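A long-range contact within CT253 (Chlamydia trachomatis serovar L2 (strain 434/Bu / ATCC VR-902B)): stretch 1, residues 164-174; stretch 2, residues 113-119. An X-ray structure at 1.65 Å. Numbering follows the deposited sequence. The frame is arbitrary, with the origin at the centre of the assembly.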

ATOM      1  N   THR A 164       0.199  14.747 -13.529  1.00 39.03           N
ATOM      2  CA  THR A 164       0.169  15.760 -12.491  1.00 36.16           C
ATOM      3  C   THR A 164       1.258  15.483 -11.468  1.00 38.87           C
ATOM      4  O   THR A 164       1.792  14.374 -11.407  1.00 37.74           O
ATOM      5  CB  THR A 164      -1.176  15.769 -11.781  1.00 35.73           C
ATOM      6  OG1 THR A 164      -1.320  14.530 -11.061  1.00 36.92           O
ATOM      7  CG2 THR A 164      -2.301  15.953 -12.791  1.00 42.62           C
ATOM      8  N   PRO A 165       1.605  16.477 -10.648  1.00 41.06           N
ATOM      9  CA  PRO A 165       2.666  16.238  -9.669  1.00 34.41           C
ATOM     10  C   PRO A 165       2.302  15.117  -8.712  1.00 34.38           C
ATOM     11  O   PRO A 165       3.142  14.262  -8.396  1.00 34.39           O
ATOM     12  CB  PRO A 165       2.806  17.604  -8.976  1.00 36.02           C
ATOM     13  CG  PRO A 165       2.474  18.574 -10.064  1.00 39.44           C
ATOM     14  CD  PRO A 165       1.294  17.917 -10.755  1.00 46.19           C
ATOM     15  N   MET A 166       1.049  15.077  -8.266  1.00 32.49           N
ATOM     16  CA  MET A 166       0.667  14.019  -7.348  1.00 30.35           C
ATOM     17  C   MET A 166       0.727  12.661  -8.039  1.00 33.64           C
ATOM     18  O   MET A 166       1.138  11.677  -7.431  1.00 31.45           O
ATOM     19  CB  MET A 166      -0.737  14.259  -6.813  1.00 33.19           C
ATOM     20  CG  MET A 166      -1.119  13.255  -5.726  1.00 30.57           C
ATOM     21  SD  MET A 166      -2.827  13.317  -5.242  1.00 32.36           S
ATOM     22  CE  MET A 166      -3.059  15.045  -4.836  1.00 36.10           C
ATOM     23  N   GLY A 167       0.272  12.590  -9.291  1.00 31.87           N
ATOM     24  CA  GLY A 167       0.197  11.310  -9.981  1.00 33.47           C
ATOM     25  C   GLY A 167       1.570  10.756 -10.308  1.00 37.25           C
ATOM     26  O   GLY A 167       1.805   9.549 -10.195  1.00 35.44           O
ATOM     27  N   LEU A 168       2.490  11.632 -10.700  1.00 35.52           N
ATOM     28  CA  LEU A 168       3.876  11.228 -10.927  1.00 38.93           C
ATOM     29  C   LEU A 168       4.474  10.667  -9.644  1.00 39.78           C
ATOM     30  O   LEU A 168       5.132   9.617  -9.645  1.00 35.78           O
ATOM     31  CB  LEU A 168       4.673  12.439 -11.408  1.00 39.13           C
ATOM     32  CG  LEU A 168       4.351  12.939 -12.813  1.00 43.25           C
ATOM     33  CD1 LEU A 168       4.888  14.357 -13.073  1.00 46.59           C
ATOM     34  CD2 LEU A 168       4.951  11.980 -13.823  1.00 47.87           C
ATOM     35  N   MET A 169       4.254  11.378  -8.535  1.00 32.44           N
ATOM     36  CA  MET A 169       4.764  10.961  -7.237  1.00 32.48           C
ATOM     37  C   MET A 169       4.168   9.618  -6.832  1.00 31.84           C
ATOM     38  O   MET A 169       4.897   8.691  -6.446  1.00 33.47           O
ATOM     39  CB  MET A 169       4.444  12.047  -6.204  1.00 36.16           C
ATOM     40  CG  MET A 169       5.059  11.847  -4.840  1.00 35.97           C
ATOM     41  SD  MET A 169       3.942  10.990  -3.728  1.00 33.19           S
ATOM     42  CE  MET A 169       2.711  12.265  -3.410  1.00 31.49           C
ATOM     43  N   HIS A 170       2.850   9.484  -6.960  1.00 28.22           N
ATOM     44  CA  HIS A 170       2.196   8.221  -6.609  1.00 29.58           C
ATOM     45  C   HIS A 170       2.737   7.055  -7.420  1.00 31.52           C
ATOM     46  O   HIS A 170       2.979   5.969  -6.877  1.00 31.06           O
ATOM     47  CB  HIS A 170       0.698   8.340  -6.820  1.00 31.44           C
ATOM     48  CG  HIS A 170       0.002   9.126  -5.761  1.00 27.25           C
ATOM     49  ND1 HIS A 170      -1.364   9.253  -5.720  1.00 26.40           N
ATOM     50  CD2 HIS A 170       0.478   9.842  -4.711  1.00 28.00           C
ATOM     51  CE1 HIS A 170      -1.708  10.001  -4.688  1.00 30.91           C
ATOM     52  NE2 HIS A 170      -0.603  10.378  -4.066  1.00 28.69           N
ATOM     53  N   GLN A 171       2.881   7.245  -8.730  1.00 35.70           N
ATOM     54  CA  GLN A 171       3.338   6.167  -9.599  1.00 34.86           C
ATOM     55  C   GLN A 171       4.690   5.634  -9.138  1.00 33.35           C
ATOM     56  O   GLN A 171       4.886   4.417  -9.025  1.00 34.37           O
ATOM     57  CB  GLN A 171       3.396   6.688 -11.035  1.00 41.79           C
ATOM     58  CG  GLN A 171       3.604   5.635 -12.079  1.00 53.89           C
ATOM     59  CD  GLN A 171       3.673   6.239 -13.459  1.00 61.79           C
ATOM     60  OE1 GLN A 171       4.400   7.205 -13.685  1.00 70.64           O
ATOM     61  NE2 GLN A 171       2.905   5.689 -14.388  1.00 74.40           N
ATOM     62  N   ARG A 172       5.622   6.528  -8.819  1.00 33.44           N
ATOM     63  CA  ARG A 172       6.943   6.061  -8.401  1.00 38.54           C
ATOM     64  C   ARG A 172       6.849   5.332  -7.066  1.00 34.68           C
ATOM     65  O   ARG A 172       7.505   4.300  -6.861  1.00 35.53           O
ATOM     66  CB  ARG A 172       7.932   7.227  -8.311  1.00 42.04           C
ATOM     67  CG  ARG A 172       8.405   7.756  -9.663  1.00 46.28           C
ATOM     68  CD  ARG A 172       9.732   8.520  -9.532  1.00 57.77           C
ATOM     69  NE  ARG A 172       9.629   9.505  -8.469  1.00 42.55           N
ATOM     70  CZ  ARG A 172       9.101  10.717  -8.626  1.00 48.96           C
ATOM     71  NH1 ARG A 172       8.672  11.110  -9.825  1.00 47.99           N
ATOM     72  NH2 ARG A 172       9.031  11.543  -7.589  1.00 44.06           N
ATOM     73  N   LEU A 173       6.035   5.857  -6.152  1.00 31.48           N
ATOM     74  CA  LEU A 173       5.864   5.234  -4.850  1.00 28.44           C
ATOM     75  C   LEU A 173       5.225   3.855  -4.966  1.00 30.28           C
ATOM     76  O   LEU A 173       5.674   2.906  -4.307  1.00 30.93           O
ATOM     77  CB  LEU A 173       5.036   6.160  -3.969  1.00 31.00           C
ATOM     78  CG  LEU A 173       4.831   5.771  -2.517  1.00 30.18           C
ATOM     79  CD1 LEU A 173       6.141   5.548  -1.780  1.00 31.86           C
ATOM     80  CD2 LEU A 173       4.005   6.861  -1.837  1.00 35.93           C
ATOM     81  N   PHE A 174       4.172   3.714  -5.787  1.00 30.21           N
ATOM     82  CA  PHE A 174       3.537   2.406  -5.932  1.00 26.98           C
ATOM     83  C   PHE A 174       4.528   1.407  -6.515  1.00 30.86           C
ATOM     84  O   PHE A 174       4.584   0.251  -6.085  1.00 29.48           O
ATOM     85  CB  PHE A 174       2.311   2.467  -6.840  1.00 29.81           C
ATOM     86  CG  PHE A 174       1.229   3.381  -6.366  1.00 26.30           C
ATOM     87  CD1 PHE A 174       0.955   3.548  -5.034  1.00 27.04           C
ATOM     88  CD2 PHE A 174       0.454   4.057  -7.288  1.00 29.43           C
ATOM     89  CE1 PHE A 174      -0.055   4.396  -4.617  1.00 27.40           C
ATOM     90  CE2 PHE A 174      -0.572   4.899  -6.866  1.00 30.48           C
ATOM     91  CZ  PHE A 174      -0.813   5.061  -5.545  1.00 30.34           C
TER
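Stretch 2 113-119: SISASVR

The centre of this contact is the side chain of Met169, which leaves the helix toward the strand and ends in a methyl group lying close to the strand backbone. Met169 CE is 3.6 Å from Ser115 C and 3.7 Å from Ala116 N, so the methyl rests on the peptide link between these two residues. The same carbon lies 3.8 Å from Ala116 CB and 4.1 Å from Ile114 CG1, which brings two inward-facing side chains of the strand to one methionine. An unbranched, flexible side chain suits this position: chi1 is t, chi2 lies between the usual wells at -93°, and chi3 is m. Ala116 suits its place for a complementary reason, since a side chain of one methyl group leaves Met169 CE room to lie against the backbone at Ala116 N, 3.7 Å away.

Stretch 2 is a β-strand throughout, residues 113 to 119, and stretch 1 is helical from Pro165 to Phe174. Their N-to-C directions run roughly the same way, with a signed crossing angle of -30° and a closest approach between axes of 8.4 Å. In register, Met166 CA is 6.4 Å from Ile114 CA, and Met169 CA is 7.0 Å from Ser115 CA. Because side chains alternate along a strand, Ile114, Ala116 and Val118 direct their CA-to-CB bonds toward the helix, while those of Ser115 and Ser117 point away.

One turn further along the helix, Leu173 also points toward the strand. Its CD2 atom packs 3.9 Å from Ala116 CB and 3.9 Å from Val118 CG2, bridging two successive inward residues. Branched leucine and β-branched valine are both well suited to such packing, and valine is also at ease in an extended backbone.

Toward the start of the helix, Ile114 has the largest area covered of any residue in the contact. Ile114 CG2 lies 4.1 Å from Pro165 CB and 4.0 Å from Met166 CA, and Ile114 CD1 meets Met166 CE at 3.7 Å. Met166 leaves the helix sideways, yet its chain, t at chi1 and chi2, then turns at chi3 (m), which places the terminal methyl against the isoleucine. Pro165 fits the first turn of a helix, where its lack of an amide hydrogen costs no helical hydrogen bond.

No hydrogen bond joins the two stretches, and about 340 Å² is buried between them, counting both sides. The hydroxyls of Ser115, Ser117 and Thr164 lie off this apolar seam. Those of Ser115 and Ser117 are carried on the far face of the strand, both residues being partly exposed. At the helix start, Thr164 is the N-cap: its OG1 accepts a hydrogen bond from Gly167 N at 3.1 Å, satisfying an amide that has no earlier helical carbonyl to serve it. Gly167 suits this tight corner, because a β-carbon there would be crowded by Thr164 OG1. Farther along, the side chains of Gln171 and Arg172 are out of reach of the strand.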

ATOM      1  N   SER A 113       6.690  21.145  -3.059  1.00 41.56           N
ATOM      2  CA  SER A 113       6.465  19.822  -3.600  1.00 38.91           C
ATOM      3  C   SER A 113       5.300  19.186  -2.883  1.00 38.57           C
ATOM      4  O   SER A 113       4.839  19.658  -1.841  1.00 40.99           O
ATOM      5  CB  SER A 113       7.709  18.944  -3.457  1.00 51.13           C
ATOM      6  OG  SER A 113       8.083  18.862  -2.098  1.00 65.59           O
ATOM      7  N   ILE A 114       4.833  18.095  -3.461  1.00 35.76           N
ATOM      8  CA  ILE A 114       3.872  17.223  -2.816  1.00 38.02           C
ATOM      9  C   ILE A 114       4.568  15.895  -2.576  1.00 44.73           C
ATOM     10  O   ILE A 114       5.298  15.397  -3.441  1.00 34.01           O
ATOM     11  CB  ILE A 114       2.589  17.065  -3.655  1.00 34.82           C
ATOM     12  CG1 ILE A 114       1.570  16.219  -2.891  1.00 35.41           C
ATOM     13  CG2 ILE A 114       2.881  16.448  -5.023  1.00 37.02           C
ATOM     14  CD1 ILE A 114       0.209  16.266  -3.480  1.00 39.85           C
ATOM     15  N   SER A 115       4.386  15.346  -1.385  1.00 37.02           N
ATOM     16  CA  SER A 115       5.091  14.134  -1.006  1.00 35.26           C
ATOM     17  C   SER A 115       4.160  13.231  -0.224  1.00 36.33           C
ATOM     18  O   SER A 115       3.179  13.681   0.376  1.00 33.02           O
ATOM     19  CB  SER A 115       6.330  14.444  -0.153  1.00 37.48           C
ATOM     20  OG  SER A 115       5.934  15.048   1.064  1.00 42.16           O
ATOM     21  N   ALA A 116       4.507  11.946  -0.207  1.00 28.96           N
ATOM     22  CA  ALA A 116       3.784  10.958   0.569  1.00 30.63           C
ATOM     23  C   ALA A 116       4.769   9.955   1.147  1.00 31.63           C
ATOM     24  O   ALA A 116       5.842   9.710   0.589  1.00 34.86           O
ATOM     25  CB  ALA A 116       2.723  10.223  -0.252  1.00 34.18           C
ATOM     26  N   SER A 117       4.394   9.398   2.281  1.00 27.82           N
ATOM     27  CA  SER A 117       5.237   8.483   3.033  1.00 33.33           C
ATOM     28  C   SER A 117       4.381   7.292   3.416  1.00 31.12           C
ATOM     29  O   SER A 117       3.273   7.473   3.931  1.00 32.41           O
ATOM     30  CB  SER A 117       5.805   9.175   4.281  1.00 41.68           C
ATOM     31  OG  SER A 117       6.619   8.312   5.039  1.00 54.68           O
ATOM     32  N   VAL A 118       4.887   6.080   3.180  1.00 29.41           N
ATOM     33  CA  VAL A 118       4.125   4.856   3.433  1.00 28.76           C
ATOM     34  C   VAL A 118       4.974   3.881   4.240  1.00 32.39           C
ATOM     35  O   VAL A 118       6.108   3.571   3.847  1.00 33.45           O
ATOM     36  CB  VAL A 118       3.675   4.186   2.123  1.00 30.42           C
ATOM     37  CG1 VAL A 118       3.051   2.810   2.406  1.00 29.73           C
ATOM     38  CG2 VAL A 118       2.727   5.095   1.374  1.00 28.75           C
ATOM     39  N   ARG A 119       4.419   3.371   5.349  1.00 27.34           N
ATOM     40  CA  ARG A 119       5.053   2.268   6.063  1.00 28.68           C
ATOM     41  C   ARG A 119       4.550   0.948   5.483  1.00 26.17           C
ATOM     42  O   ARG A 119       3.348   0.646   5.529  1.00 27.59           O
ATOM     43  CB  ARG A 119       4.821   2.294   7.572  1.00 27.44           C
ATOM     44  CG  ARG A 119       5.587   1.159   8.248  1.00 32.05           C
ATOM     45  CD  ARG A 119       5.383   1.116   9.748  1.00 38.52           C
ATOM     46  NE  ARG A 119       5.847   2.321  10.389  1.00 50.61           N
ATOM     47  CZ  ARG A 119       5.070   3.214  10.993  1.00 49.66           C
ATOM     48  NH1 ARG A 119       3.756   3.061  11.068  1.00 48.22           N
ATOM     49  NH2 ARG A 119       5.631   4.276  11.533  1.00 43.72           N
TER